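Local coordinates for choline binding protein PCPA (Streptococcus pneumoniae, PDB 4CP6), which is a pneumococcal vaccine antigen of the choline-binding protein family, whose leucine-rich repeat region probably serves as a protein-recognition surface, at residues A77-S82 / Q108-H113; I104-K109 / K130-A135; L274-G279 / E295-P300. All blocks are in the same frame, centred on the assembly; numbering follows the deposited sequence.

Contact 1 of 3, residues A77-S82 / Q108-H113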
ATOM      1  N   ALA A  77     -11.880 -10.414 -20.401  1.00 12.98           N
ATOM      2  CA  ALA A  77     -13.009  -9.812 -19.707  1.00 12.19           C
ATOM      3  C   ALA A  77     -12.882  -9.924 -18.191  1.00 13.15           C
ATOM      4  O   ALA A  77     -12.261 -10.858 -17.675  1.00 12.48           O
ATOM      5  CB  ALA A  77     -14.297 -10.482 -20.149  1.00 13.53           C
ATOM      6  N   SER A  78     -13.579  -9.035 -17.455  1.00 12.01           N
ATOM      7  CA  SER A  78     -13.619  -9.150 -16.015  1.00 11.67           C
ATOM      8  C   SER A  78     -14.102 -10.566 -15.640  1.00 14.46           C
ATOM      9  O   SER A  78     -15.052 -11.098 -16.255  1.00 13.69           O
ATOM     10  CB  SER A  78     -14.589  -8.142 -15.420  1.00 15.29           C
ATOM     11  OG  SER A  78     -14.103  -6.846 -15.707  1.00 17.04           O
ATOM     12  N   GLN A  79     -13.473 -11.174 -14.620  1.00 13.70           N
ATOM     13  CA  GLN A  79     -13.789 -12.506 -14.095  1.00 14.06           C
ATOM     14  C   GLN A  79     -13.456 -13.652 -15.043  1.00 13.89           C
ATOM     15  O   GLN A  79     -13.566 -14.792 -14.616  1.00 14.38           O
ATOM     16  CB  GLN A  79     -15.292 -12.617 -13.686  1.00 15.80           C
ATOM     17  CG  GLN A  79     -15.850 -11.439 -12.866  1.00 16.95           C
ATOM     18  CD  GLN A  79     -15.248 -11.306 -11.490  1.00 21.74           C
ATOM     19  OE1 GLN A  79     -14.664 -12.249 -10.938  1.00 23.02           O
ATOM     20  NE2 GLN A  79     -15.313 -10.115 -10.931  1.00 20.31           N
ATOM     21  N   ALA A  80     -13.008 -13.389 -16.292  1.00 13.07           N
ATOM     22  CA  ALA A  80     -12.836 -14.506 -17.241  1.00 12.71           C
ATOM     23  C   ALA A  80     -11.951 -15.627 -16.740  1.00 16.26           C
ATOM     24  O   ALA A  80     -12.300 -16.810 -16.894  1.00 15.39           O
ATOM     25  CB  ALA A  80     -12.334 -13.997 -18.580  1.00 12.90           C
ATOM     26  N   PHE A  81     -10.805 -15.277 -16.147  1.00 12.71           N
ATOM     27  CA  PHE A  81      -9.901 -16.288 -15.630  1.00 12.39           C
ATOM     28  C   PHE A  81      -9.762 -16.172 -14.118  1.00 14.35           C
ATOM     29  O   PHE A  81      -8.709 -16.447 -13.529  1.00 13.86           O
ATOM     30  CB  PHE A  81      -8.573 -16.310 -16.389  1.00 14.33           C
ATOM     31  CG  PHE A  81      -8.815 -16.647 -17.839  1.00 13.16           C
ATOM     32  CD1 PHE A  81      -9.242 -17.930 -18.216  1.00 15.82           C
ATOM     33  CD2 PHE A  81      -8.673 -15.688 -18.824  1.00 14.13           C
ATOM     34  CE1 PHE A  81      -9.505 -18.236 -19.549  1.00 16.80           C
ATOM     35  CE2 PHE A  81      -8.957 -15.993 -20.164  1.00 16.15           C
ATOM     36  CZ  PHE A  81      -9.376 -17.266 -20.519  1.00 14.69           C
ATOM     37  N   SER A  82     -10.862 -15.773 -13.474  1.00 12.36           N
ATOM     38  CA  SER A  82     -10.843 -15.719 -12.032  0.50 11.89           C
ATOM     39  C   SER A  82     -11.059 -17.115 -11.458  1.00 14.68           C
ATOM     40  O   SER A  82     -11.688 -17.986 -12.102  1.00 15.66           O
ATOM     41  CB  SER A  82     -11.905 -14.768 -11.498  0.50 14.30           C
ATOM     42  OG  SER A  82     -13.176 -15.247 -11.885  0.50 13.21           O
ATOM     43  N   GLN A 108      -9.127  -6.606 -18.296  1.00 11.14           N
ATOM     44  CA  GLN A 108     -10.153  -5.879 -17.556  1.00 11.19           C
ATOM     45  C   GLN A 108     -10.063  -6.149 -16.051  1.00 11.71           C
ATOM     46  O   GLN A 108      -9.363  -7.068 -15.600  1.00 11.88           O
ATOM     47  CB  GLN A 108     -11.546  -6.252 -18.077  1.00 12.92           C
ATOM     48  CG  GLN A 108     -11.790  -5.731 -19.496  1.00 13.20           C
ATOM     49  CD  GLN A 108     -13.075  -6.230 -20.112  1.00 16.75           C
ATOM     50  OE1 GLN A 108     -13.239  -6.246 -21.366  1.00 17.31           O
ATOM     51  NE2 GLN A 108     -13.998  -6.656 -19.275  1.00 12.12           N
ATOM     52  N   LYS A 109     -10.808  -5.355 -15.266  1.00 11.18           N
ATOM     53  CA  LYS A 109     -10.772  -5.495 -13.807  1.00 11.57           C
ATOM     54  C   LYS A 109     -11.080  -6.920 -13.387  1.00 11.20           C
ATOM     55  O   LYS A 109     -11.989  -7.551 -13.950  1.00 10.97           O
ATOM     56  CB  LYS A 109     -11.736  -4.523 -13.095  1.00 14.71           C
ATOM     57  CG  LYS A 109     -13.166  -4.578 -13.569  1.00 19.72           C
ATOM     58  CD  LYS A 109     -13.997  -3.473 -12.921  1.00 27.12           C
ATOM     59  CE  LYS A 109     -15.448  -3.694 -13.258  1.00 31.05           C
ATOM     60  NZ  LYS A 109     -16.346  -2.859 -12.417  1.00 39.68           N
ATOM     61  N   LYS A 110     -10.301  -7.457 -12.447  1.00 10.70           N
ATOM     62  CA  LYS A 110     -10.523  -8.817 -11.937  1.00 10.42           C
ATOM     63  C   LYS A 110     -10.472  -9.881 -13.033  1.00 12.82           C
ATOM     64  O   LYS A 110     -11.021 -10.978 -12.845  1.00 12.00           O
ATOM     65  CB  LYS A 110     -11.846  -8.870 -11.140  1.00 12.75           C
ATOM     66  CG  LYS A 110     -11.715  -8.080  -9.836  1.00 13.88           C
ATOM     67  CD  LYS A 110     -12.868  -8.252  -8.904  1.00 21.66           C
ATOM     68  CE  LYS A 110     -12.461  -7.642  -7.584  1.00 16.98           C
ATOM     69  NZ  LYS A 110     -13.495  -7.917  -6.537  1.00 31.59           N
ATOM     70  N   GLY A 111      -9.741  -9.626 -14.129  1.00 11.07           N
ATOM     71  CA  GLY A 111      -9.662 -10.645 -15.186  1.00 11.76           C
ATOM     72  C   GLY A 111      -9.070 -11.957 -14.708  1.00 12.66           C
ATOM     73  O   GLY A 111      -9.433 -13.018 -15.232  1.00 12.47           O
ATOM     74  N   PHE A 112      -8.154 -11.922 -13.716  1.00 10.95           N
ATOM     75  CA  PHE A 112      -7.478 -13.098 -13.167  1.00 10.54           C
ATOM     76  C   PHE A 112      -7.581 -13.099 -11.644  1.00 12.22           C
ATOM     77  O   PHE A 112      -6.689 -13.600 -10.956  1.00 11.83           O
ATOM     78  CB  PHE A 112      -6.003 -13.131 -13.604  1.00 11.34           C
ATOM     79  CG  PHE A 112      -5.776 -13.316 -15.087  1.00 11.57           C
ATOM     80  CD1 PHE A 112      -5.820 -12.233 -15.958  1.00 12.61           C
ATOM     81  CD2 PHE A 112      -5.462 -14.567 -15.606  1.00 12.70           C
ATOM     82  CE1 PHE A 112      -5.540 -12.395 -17.318  1.00 13.84           C
ATOM     83  CE2 PHE A 112      -5.230 -14.736 -16.961  1.00 14.11           C
ATOM     84  CZ  PHE A 112      -5.277 -13.658 -17.816  1.00 12.06           C
ATOM     85  N   HIS A 113      -8.704 -12.574 -11.089  1.00 11.48           N
ATOM     86  CA  HIS A 113      -8.841 -12.540  -9.642  1.00 11.20           C
ATOM     87  C   HIS A 113      -8.608 -13.947  -9.050  1.00 12.31           C
ATOM     88  O   HIS A 113      -9.242 -14.904  -9.523  1.00 12.02           O
ATOM     89  CB  HIS A 113     -10.233 -12.028  -9.213  1.00 11.30           C
ATOM     90  CG  HIS A 113     -10.527 -12.386  -7.796  1.00 13.34           C
ATOM     91  ND1 HIS A 113     -10.137 -11.574  -6.761  1.00 14.34           N
ATOM     92  CD2 HIS A 113     -11.047 -13.529  -7.279  1.00 14.64           C
ATOM     93  CE1 HIS A 113     -10.435 -12.235  -5.646  1.00 14.72           C
ATOM     94  NE2 HIS A 113     -11.006 -13.403  -5.922  1.00 14.88           N
TER
HETATM   95  O   HOH W   1     -15.803  -9.549  -8.063  1.00 41.04           O
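Three hydrogen bonds join A77-S82 to Q108-H113, all of them to carbonyl oxygens of the second segment. S78 OG gives its proton to K109 O (2.8 Å) in the carbonyl plane, on a lone pair; chi1 of -64° sets OG beside its own backbone N. Q79 N reaches K110 O at 3.0 Å from well above the carbonyl plane, whereas F81 N meets G111 O (2.8 Å) nearly along the C=O axis. Type II turns at A77-A80 and Q108-G111 lie one over the other, S78 CA and G111 CA 4.3 Å apart, as in successive coils of a leucine-rich repeat solenoid.

Among the apolar contacts, the F81 and F112 side chains run side by side and point the same way. F81 CB lies 3.7 Å from F112 CD2, and the two rings are set obliquely with planes 31° apart.

At the polar margin the Q79 and K110 chains also run alongside each other, and one water accepts from both Q79 NE2 (3.0 Å) and K110 NZ (3.2 Å). Q79 OE1 is hydrogen-bonded to the hydroxyl of Y84, whose ring stacks on H113.

The turns follow strands 69-76 and 106-107. F81 packs on V40 of strand 35-40 and V76 of strand 69-76, while F112 covers V76 and I98 and I100 of strand 97-100 and stacks on F136 of the next coil.

Contact 2 of 3, residues I104-K109 / K130-A135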
ATOM      1  N   ILE A 104      -3.831  -9.745 -27.056  1.00 13.98           N
ATOM      2  CA  ILE A 104      -4.472  -9.132 -25.868  1.00 12.38           C
ATOM      3  C   ILE A 104      -3.908  -7.726 -25.605  1.00 14.30           C
ATOM      4  O   ILE A 104      -2.716  -7.598 -25.319  1.00 14.97           O
ATOM      5  CB  ILE A 104      -4.330 -10.029 -24.629  1.00 14.32           C
ATOM      6  CG1 ILE A 104      -4.947 -11.435 -24.849  1.00 15.43           C
ATOM      7  CG2 ILE A 104      -4.907  -9.341 -23.349  1.00 14.10           C
ATOM      8  CD1 ILE A 104      -6.513 -11.473 -25.129  1.00 16.13           C
ATOM      9  N   LYS A 105      -4.752  -6.708 -25.698  1.00 12.95           N
ATOM     10  CA  LYS A 105      -4.361  -5.328 -25.434  1.00 13.35           C
ATOM     11  C   LYS A 105      -4.780  -4.856 -24.035  1.00 14.93           C
ATOM     12  O   LYS A 105      -4.213  -3.893 -23.535  1.00 14.71           O
ATOM     13  CB  LYS A 105      -4.967  -4.396 -26.489  1.00 15.06           C
ATOM     14  CG  LYS A 105      -4.275  -3.025 -26.492  1.00 22.02           C
ATOM     15  CD  LYS A 105      -4.581  -2.234 -27.752  1.00 26.82           C
ATOM     16  CE  LYS A 105      -3.983  -0.848 -27.684  1.00 35.23           C
ATOM     17  NZ  LYS A 105      -3.965  -0.177 -29.014  1.00 40.40           N
ATOM     18  N   LYS A 106      -5.803  -5.471 -23.432  1.00 12.99           N
ATOM     19  CA  LYS A 106      -6.275  -5.047 -22.122  1.00 12.39           C
ATOM     20  C   LYS A 106      -6.699  -6.235 -21.317  1.00 13.80           C
ATOM     21  O   LYS A 106      -7.345  -7.140 -21.850  1.00 13.53           O
ATOM     22  CB  LYS A 106      -7.463  -4.087 -22.284  1.00 14.41           C
ATOM     23  CG  LYS A 106      -7.980  -3.518 -20.965  1.00 18.91           C
ATOM     24  CD  LYS A 106      -8.657  -2.170 -21.117  1.00 35.08           C
ATOM     25  CE  LYS A 106     -10.008  -2.257 -21.773  1.00 46.26           C
ATOM     26  NZ  LYS A 106     -10.774  -0.982 -21.659  1.00 57.19           N
ATOM     27  N   ILE A 107      -6.385  -6.228 -20.037  1.00 12.31           N
ATOM     28  CA  ILE A 107      -6.888  -7.170 -19.042  1.00 10.80           C
ATOM     29  C   ILE A 107      -7.838  -6.334 -18.196  1.00 11.91           C
ATOM     30  O   ILE A 107      -7.413  -5.376 -17.530  1.00 12.05           O
ATOM     31  CB  ILE A 107      -5.787  -7.847 -18.211  1.00 12.73           C
ATOM     32  CG1 ILE A 107      -4.937  -8.780 -19.118  1.00 12.47           C
ATOM     33  CG2 ILE A 107      -6.455  -8.642 -17.057  1.00 12.31           C
ATOM     34  CD1 ILE A 107      -3.582  -9.252 -18.484  1.00 14.85           C
ATOM     35  N   GLN A 108      -9.127  -6.606 -18.296  1.00 11.14           N
ATOM     36  CA  GLN A 108     -10.153  -5.879 -17.556  1.00 11.19           C
ATOM     37  C   GLN A 108     -10.063  -6.149 -16.051  1.00 11.71           C
ATOM     38  O   GLN A 108      -9.363  -7.068 -15.600  1.00 11.88           O
ATOM     39  CB  GLN A 108     -11.546  -6.252 -18.077  1.00 12.92           C
ATOM     40  CG  GLN A 108     -11.790  -5.731 -19.496  1.00 13.20           C
ATOM     41  CD  GLN A 108     -13.075  -6.230 -20.112  1.00 16.75           C
ATOM     42  OE1 GLN A 108     -13.239  -6.246 -21.366  1.00 17.31           O
ATOM     43  NE2 GLN A 108     -13.998  -6.656 -19.275  1.00 12.12           N
ATOM     44  N   LYS A 109     -10.808  -5.355 -15.266  1.00 11.18           N
ATOM     45  CA  LYS A 109     -10.772  -5.495 -13.807  1.00 11.57           C
ATOM     46  C   LYS A 109     -11.080  -6.920 -13.387  1.00 11.20           C
ATOM     47  O   LYS A 109     -11.989  -7.551 -13.950  1.00 10.97           O
ATOM     48  CB  LYS A 109     -11.736  -4.523 -13.095  1.00 14.71           C
ATOM     49  CG  LYS A 109     -13.166  -4.578 -13.569  1.00 19.72           C
ATOM     50  CD  LYS A 109     -13.997  -3.473 -12.921  1.00 27.12           C
ATOM     51  CE  LYS A 109     -15.448  -3.694 -13.258  1.00 31.05           C
ATOM     52  NZ  LYS A 109     -16.346  -2.859 -12.417  1.00 39.68           N
ATOM     53  N   LYS A 130      -2.817  -2.201 -20.916  1.00 11.94           N
ATOM     54  CA  LYS A 130      -3.397  -1.872 -19.613  1.00 11.31           C
ATOM     55  C   LYS A 130      -3.770  -3.137 -18.852  1.00 12.86           C
ATOM     56  O   LYS A 130      -4.389  -4.033 -19.430  1.00 12.33           O
ATOM     57  CB  LYS A 130      -4.711  -1.047 -19.788  1.00 13.29           C
ATOM     58  CG  LYS A 130      -4.571   0.326 -20.458  1.00 18.54           C
ATOM     59  CD  LYS A 130      -5.944   1.048 -20.535  1.00 18.97           C
ATOM     60  CE  LYS A 130      -5.824   2.423 -21.168  1.00 24.20           C
ATOM     61  NZ  LYS A 130      -7.155   3.119 -21.210  1.00 26.42           N
ATOM     62  N   ILE A 131      -3.410  -3.189 -17.567  1.00 10.59           N
ATOM     63  CA  ILE A 131      -3.863  -4.195 -16.625  1.00  9.99           C
ATOM     64  C   ILE A 131      -4.754  -3.372 -15.687  1.00 10.97           C
ATOM     65  O   ILE A 131      -4.247  -2.504 -14.958  1.00 11.47           O
ATOM     66  CB  ILE A 131      -2.693  -4.868 -15.861  1.00 11.29           C
ATOM     67  CG1 ILE A 131      -1.828  -5.707 -16.803  1.00 11.55           C
ATOM     68  CG2 ILE A 131      -3.245  -5.737 -14.701  1.00 12.34           C
ATOM     69  CD1 ILE A 131      -0.528  -6.228 -16.124  1.00 14.37           C
ATOM     70  N   GLU A 132      -6.064  -3.634 -15.711  1.00  9.89           N
ATOM     71  CA  GLU A 132      -6.997  -2.861 -14.915  1.00  9.83           C
ATOM     72  C   GLU A 132      -7.076  -3.336 -13.471  1.00 11.24           C
ATOM     73  O   GLU A 132      -6.381  -4.276 -13.068  1.00 11.59           O
ATOM     74  CB  GLU A 132      -8.365  -2.791 -15.608  1.00 11.23           C
ATOM     75  CG  GLU A 132      -8.357  -1.806 -16.784  1.00 11.71           C
ATOM     76  CD  GLU A 132      -8.220  -0.342 -16.384  1.00 13.28           C
ATOM     77  OE1 GLU A 132      -8.475  -0.023 -15.199  1.00 16.07           O
ATOM     78  OE2 GLU A 132      -7.924   0.487 -17.279  1.00 16.18           O
ATOM     79  N   ASP A 133      -7.884  -2.629 -12.669  1.00 10.35           N
ATOM     80  CA  ASP A 133      -7.947  -2.819 -11.243  1.00 10.11           C
ATOM     81  C   ASP A 133      -8.103  -4.243 -10.811  1.00 10.62           C
ATOM     82  O   ASP A 133      -8.926  -4.971 -11.364  1.00 10.52           O
ATOM     83  CB  ASP A 133      -9.073  -1.987 -10.628  1.00 10.96           C
ATOM     84  CG  ASP A 133      -9.001  -0.499 -10.915  1.00 13.74           C
ATOM     85  OD1 ASP A 133      -7.966  -0.037 -11.472  1.00 16.51           O
ATOM     86  OD2 ASP A 133      -9.879   0.230 -10.440  1.00 14.97           O
ATOM     87  N   ARG A 134      -7.321  -4.643  -9.809  1.00  9.74           N
ATOM     88  CA  ARG A 134      -7.474  -5.970  -9.193  1.00  9.54           C
ATOM     89  C   ARG A 134      -7.390  -7.125 -10.185  1.00 11.22           C
ATOM     90  O   ARG A 134      -7.961  -8.205  -9.935  1.00 11.73           O
ATOM     91  CB  ARG A 134      -8.773  -6.023  -8.343  1.00 10.47           C
ATOM     92  CG  ARG A 134      -8.689  -5.068  -7.167  1.00 11.47           C
ATOM     93  CD  ARG A 134      -9.895  -5.134  -6.242  1.00 13.30           C
ATOM     94  NE  ARG A 134      -9.695  -4.289  -5.053  1.00 18.31           N
ATOM     95  CZ  ARG A 134      -9.031  -4.680  -3.956  1.00 28.56           C
ATOM     96  NH1 ARG A 134      -8.535  -5.919  -3.869  1.00 22.08           N
ATOM     97  NH2 ARG A 134      -8.873  -3.841  -2.932  1.00 29.53           N
ATOM     98  N   ALA A 135      -6.675  -6.935 -11.300  1.00  9.34           N
ATOM     99  CA  ALA A 135      -6.614  -8.026 -12.278  1.00 10.21           C
ATOM    100  C   ALA A 135      -6.062  -9.322 -11.710  1.00 11.70           C
ATOM    101  O   ALA A 135      -6.519 -10.401 -12.122  1.00 11.23           O
ATOM    102  CB  ALA A 135      -5.804  -7.602 -13.478  1.00 11.08           C
TER
HETATM  103  O   HOH W   2      -9.204   1.286 -22.242  1.00 38.37           O
HETATM  104  O   HOH W   3      -9.259   0.589 -19.611  1.00 56.33           O
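K106 and K130 stand on one face of a parallel strand pair within a larger mixed sheet, and I107 and I131 on the other; at its end the flat carboxylate of E132 leans back toward the lysines. This pairing of short strands in adjacent coils belongs to the leucine-rich repeat solenoid. I107 N donates to K130 O at 3.0 Å and I107 O accepts from E132 N at 2.9 Å, both bonds close to straight; that from K130 N to K105 O is weak.

On the isoleucine face the contact is buried. I107 CG2, anti to the backbone N, meets A135 CB at 3.8 Å, the methyl coming from the type II turn E132-A135. The CD1 branch of I107 is a looser neighbour of I131 CG1.

On the lysine face water mediates. The K106 chain bends at chi3 (73°), and NZ donates to two waters. One also accepts from K130 NZ, bridging K106 NZ and K130 NZ, which are 5.5 Å apart; the other donates to E132 OE2 (2.7 Å). The carboxylate would be expected to ease the repulsion between the lysines.

Farther along, D133 OD1 is held by T155 N of the following coil, while D133 O receives a CA-H...O contact from K109 CA at 3.1 Å.

Contact 3 of 3, residues L274-G279 / E295-P300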
ATOM      1  N   LEU A 274      15.535   6.367  14.276  1.00 12.56           N
ATOM      2  CA  LEU A 274      15.222   7.161  13.093  1.00 11.97           C
ATOM      3  C   LEU A 274      15.382   8.617  13.426  1.00 14.65           C
ATOM      4  O   LEU A 274      14.788   9.114  14.400  1.00 15.27           O
ATOM      5  CB  LEU A 274      13.799   6.854  12.642  1.00 11.95           C
ATOM      6  CG  LEU A 274      13.254   7.666  11.471  1.00 13.59           C
ATOM      7  CD1 LEU A 274      14.130   7.487  10.193  1.00 13.58           C
ATOM      8  CD2 LEU A 274      11.846   7.230  11.168  1.00 15.01           C
ATOM      9  N   GLU A 275      16.226   9.310  12.657  1.00 14.60           N
ATOM     10  CA  GLU A 275      16.385  10.740  12.852  1.00 14.39           C
ATOM     11  C   GLU A 275      15.772  11.466  11.689  1.00 14.89           C
ATOM     12  O   GLU A 275      16.224  11.254  10.558  1.00 16.19           O
ATOM     13  CB  GLU A 275      17.848  11.145  13.031  1.00 17.61           C
ATOM     14  CG  GLU A 275      18.349  10.785  14.413  1.00 30.39           C
ATOM     15  CD  GLU A 275      19.790  11.181  14.597  1.00 55.49           C
ATOM     16  OE1 GLU A 275      20.665  10.454  14.077  1.00 40.38           O
ATOM     17  OE2 GLU A 275      20.033  12.283  15.139  1.00 50.55           O
ATOM     18  N   LEU A 276      14.715  12.242  11.933  1.00 12.55           N
ATOM     19  CA  LEU A 276      14.091  13.044  10.880  1.00 12.68           C
ATOM     20  C   LEU A 276      14.812  14.364  10.796  1.00 15.48           C
ATOM     21  O   LEU A 276      15.472  14.809  11.758  1.00 15.81           O
ATOM     22  CB  LEU A 276      12.588  13.213  11.081  1.00 12.92           C
ATOM     23  CG  LEU A 276      11.816  11.894  11.201  1.00 15.04           C
ATOM     24  CD1 LEU A 276      10.352  12.142  11.392  1.00 14.64           C
ATOM     25  CD2 LEU A 276      11.999  11.013   9.977  1.00 14.83           C
ATOM     26  N   ASN A 277      14.754  14.972   9.618  1.00 12.11           N
ATOM     27  CA  ASN A 277      15.517  16.181   9.371  1.00 11.31           C
ATOM     28  C   ASN A 277      14.723  17.470   9.556  1.00 13.53           C
ATOM     29  O   ASN A 277      13.525  17.523   9.253  1.00 12.40           O
ATOM     30  CB  ASN A 277      15.960  16.168   7.904  1.00 12.61           C
ATOM     31  CG  ASN A 277      14.787  16.028   6.942  1.00 14.73           C
ATOM     32  OD1 ASN A 277      14.122  14.989   6.875  1.00 13.53           O
ATOM     33  ND2 ASN A 277      14.408  17.083   6.241  1.00 12.25           N
ATOM     34  N   GLU A 278      15.412  18.570   9.954  1.00 12.32           N
ATOM     35  CA  GLU A 278      14.766  19.861   9.900  1.00 11.97           C
ATOM     36  C   GLU A 278      14.396  20.119   8.437  1.00 13.93           C
ATOM     37  O   GLU A 278      15.204  19.837   7.529  1.00 13.32           O
ATOM     38  CB  GLU A 278      15.698  20.977  10.378  1.00 13.77           C
ATOM     39  CG  GLU A 278      15.739  21.094  11.883  1.00 17.28           C
ATOM     40  CD  GLU A 278      14.396  21.099  12.591  1.00 13.62           C
ATOM     41  OE1 GLU A 278      13.451  21.771  12.113  1.00 15.33           O
ATOM     42  OE2 GLU A 278      14.328  20.450  13.657  1.00 13.43           O
ATOM     43  N   GLY A 279      13.198  20.638   8.234  1.00 13.47           N
ATOM     44  CA  GLY A 279      12.632  20.895   6.920  1.00 13.60           C
ATOM     45  C   GLY A 279      11.466  19.946   6.664  1.00 14.95           C
ATOM     46  O   GLY A 279      10.587  20.253   5.859  1.00 15.27           O
ATOM     47  N   GLU A 295      12.802   2.227  18.363  1.00 11.72           N
ATOM     48  CA  GLU A 295      12.962   2.546  19.786  1.00 12.57           C
ATOM     49  C   GLU A 295      12.954   4.033  20.013  1.00 13.40           C
ATOM     50  O   GLU A 295      12.511   4.515  21.059  1.00 12.88           O
ATOM     51  CB  GLU A 295      14.293   1.979  20.306  1.00 14.61           C
ATOM     52  CG  GLU A 295      14.311   0.460  20.353  1.00 16.00           C
ATOM     53  CD  GLU A 295      15.628  -0.167  20.767  1.00 21.17           C
ATOM     54  OE1 GLU A 295      16.592   0.592  21.022  1.00 26.26           O
ATOM     55  OE2 GLU A 295      15.716  -1.418  20.760  1.00 20.94           O
ATOM     56  N   GLU A 296      13.532   4.769  19.050  1.00 12.80           N
ATOM     57  CA  GLU A 296      13.671   6.200  19.164  1.00 13.35           C
ATOM     58  C   GLU A 296      13.466   6.882  17.837  1.00 13.21           C
ATOM     59  O   GLU A 296      13.891   6.389  16.808  1.00 14.13           O
ATOM     60  CB  GLU A 296      15.024   6.608  19.779  1.00 16.61           C
ATOM     61  CG  GLU A 296      16.229   5.834  19.320  1.00 31.82           C
ATOM     62  CD  GLU A 296      17.479   6.162  20.117  1.00 53.32           C
ATOM     63  OE1 GLU A 296      17.827   7.361  20.223  1.00 35.28           O
ATOM     64  OE2 GLU A 296      18.121   5.213  20.619  1.00 48.37           O
ATOM     65  N   ILE A 297      12.771   8.011  17.884  1.00 12.85           N
ATOM     66  CA  ILE A 297      12.521   8.826  16.710  1.00 13.10           C
ATOM     67  C   ILE A 297      12.734  10.274  17.044  1.00 16.57           C
ATOM     68  O   ILE A 297      12.214  10.741  18.062  1.00 18.50           O
ATOM     69  CB  ILE A 297      11.138   8.539  16.101  1.00 15.08           C
ATOM     70  CG1 ILE A 297      10.979   9.308  14.758  1.00 15.00           C
ATOM     71  CG2 ILE A 297      10.001   8.877  17.093  1.00 16.62           C
ATOM     72  CD1 ILE A 297       9.803   8.946  14.046  1.00 15.63           C
ATOM     73  N   SER A 298      13.511  11.003  16.226  1.00 12.05           N
ATOM     74  CA  SER A 298      13.719  12.423  16.464  0.50 11.56           C
ATOM     75  C   SER A 298      12.764  13.194  15.543  1.00 14.29           C
ATOM     76  O   SER A 298      12.827  13.009  14.315  1.00 16.20           O
ATOM     77  CB  SER A 298      15.166  12.811  16.181  0.50 12.73           C
ATOM     78  OG  SER A 298      15.340  14.201  16.377  0.50 13.78           O
ATOM     79  N   LEU A 299      11.885  14.022  16.114  1.00 11.33           N
ATOM     80  CA  LEU A 299      10.906  14.803  15.354  1.00 11.53           C
ATOM     81  C   LEU A 299      11.362  16.250  15.321  1.00 13.11           C
ATOM     82  O   LEU A 299      11.712  16.813  16.359  1.00 12.95           O
ATOM     83  CB  LEU A 299       9.534  14.713  16.024  1.00 12.28           C
ATOM     84  CG  LEU A 299       8.970  13.276  16.170  1.00 14.02           C
ATOM     85  CD1 LEU A 299       7.647  13.309  16.939  1.00 14.83           C
ATOM     86  CD2 LEU A 299       8.790  12.610  14.802  1.00 13.49           C
ATOM     87  N   PRO A 300      11.336  16.873  14.132  1.00 11.05           N
ATOM     88  CA  PRO A 300      11.942  18.205  13.979  1.00 10.10           C
ATOM     89  C   PRO A 300      11.068  19.401  14.327  1.00 12.03           C
ATOM     90  O   PRO A 300       9.848  19.300  14.364  1.00 12.07           O
ATOM     91  CB  PRO A 300      12.319  18.232  12.491  1.00 11.53           C
ATOM     92  CG  PRO A 300      11.201  17.406  11.844  1.00 12.57           C
ATOM     93  CD  PRO A 300      10.986  16.284  12.823  1.00 11.08           C
TER
HETATM   94  O   HOH W   4      14.625  15.897  14.405  1.00 15.92           O
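L274 begins the pairing with two backbone bonds: its N donates to E296 O (3.0 Å) and its O accepts from S298 N (2.9 Å), in parallel register with I297. Its side chain, with CG anti to the backbone N (chi1 176°), runs alongside that of I297, and CD2 touches I297 CD1 at 3.9 Å. E275 turns to the other face, next to S298. L276 N donates to S298 O at 3.1 Å. The L276 side chain fills the interior side, CD1 meeting L299 CD2 at 3.8 Å, while CB rests on P300 CD. N277 directs its amide away, to T253 and T257, and its backbone O lies against P300 CG. E278 then slides past P300, its chain bent at chi2 (-47°), which turns CD back toward the ring; OE2 lies 3.2 Å from P300 CB. The same carboxylate accepts from N301 N and S302 N, linking this loop to the next coil.

The inward L274, L276, I297 and L299 are consistent with BspA-type leucine-rich repeats. Strand 273-275 lies between 250-252 and 296-298; L274 packs on Y251 and F288, I297 on F288 and L320, and L299 on I283 of strand 282-283 and L322 of strand 319-322.

Contacts 1 and 2 adjoin, their centres about 8 Å apart, and share Q108 and K109: segment 104-109 pairs with 130-135 and runs straight into 108-113, which in turn lies against 77-82. K110 N and F112 N reach D133 O and A135 O, probably as hydrogen bonds, so three successive coils are tied together. Contact 3 comes later in the chain, in the second repeat range, its centre about 44 Å from that of contact 1 and 41 Å from that of contact 2, on the opposite side of the chain's centre. Its strands belong to a separate parallel sheet. Together the contacts join neighbouring coils at distant points of one elongated solenoid.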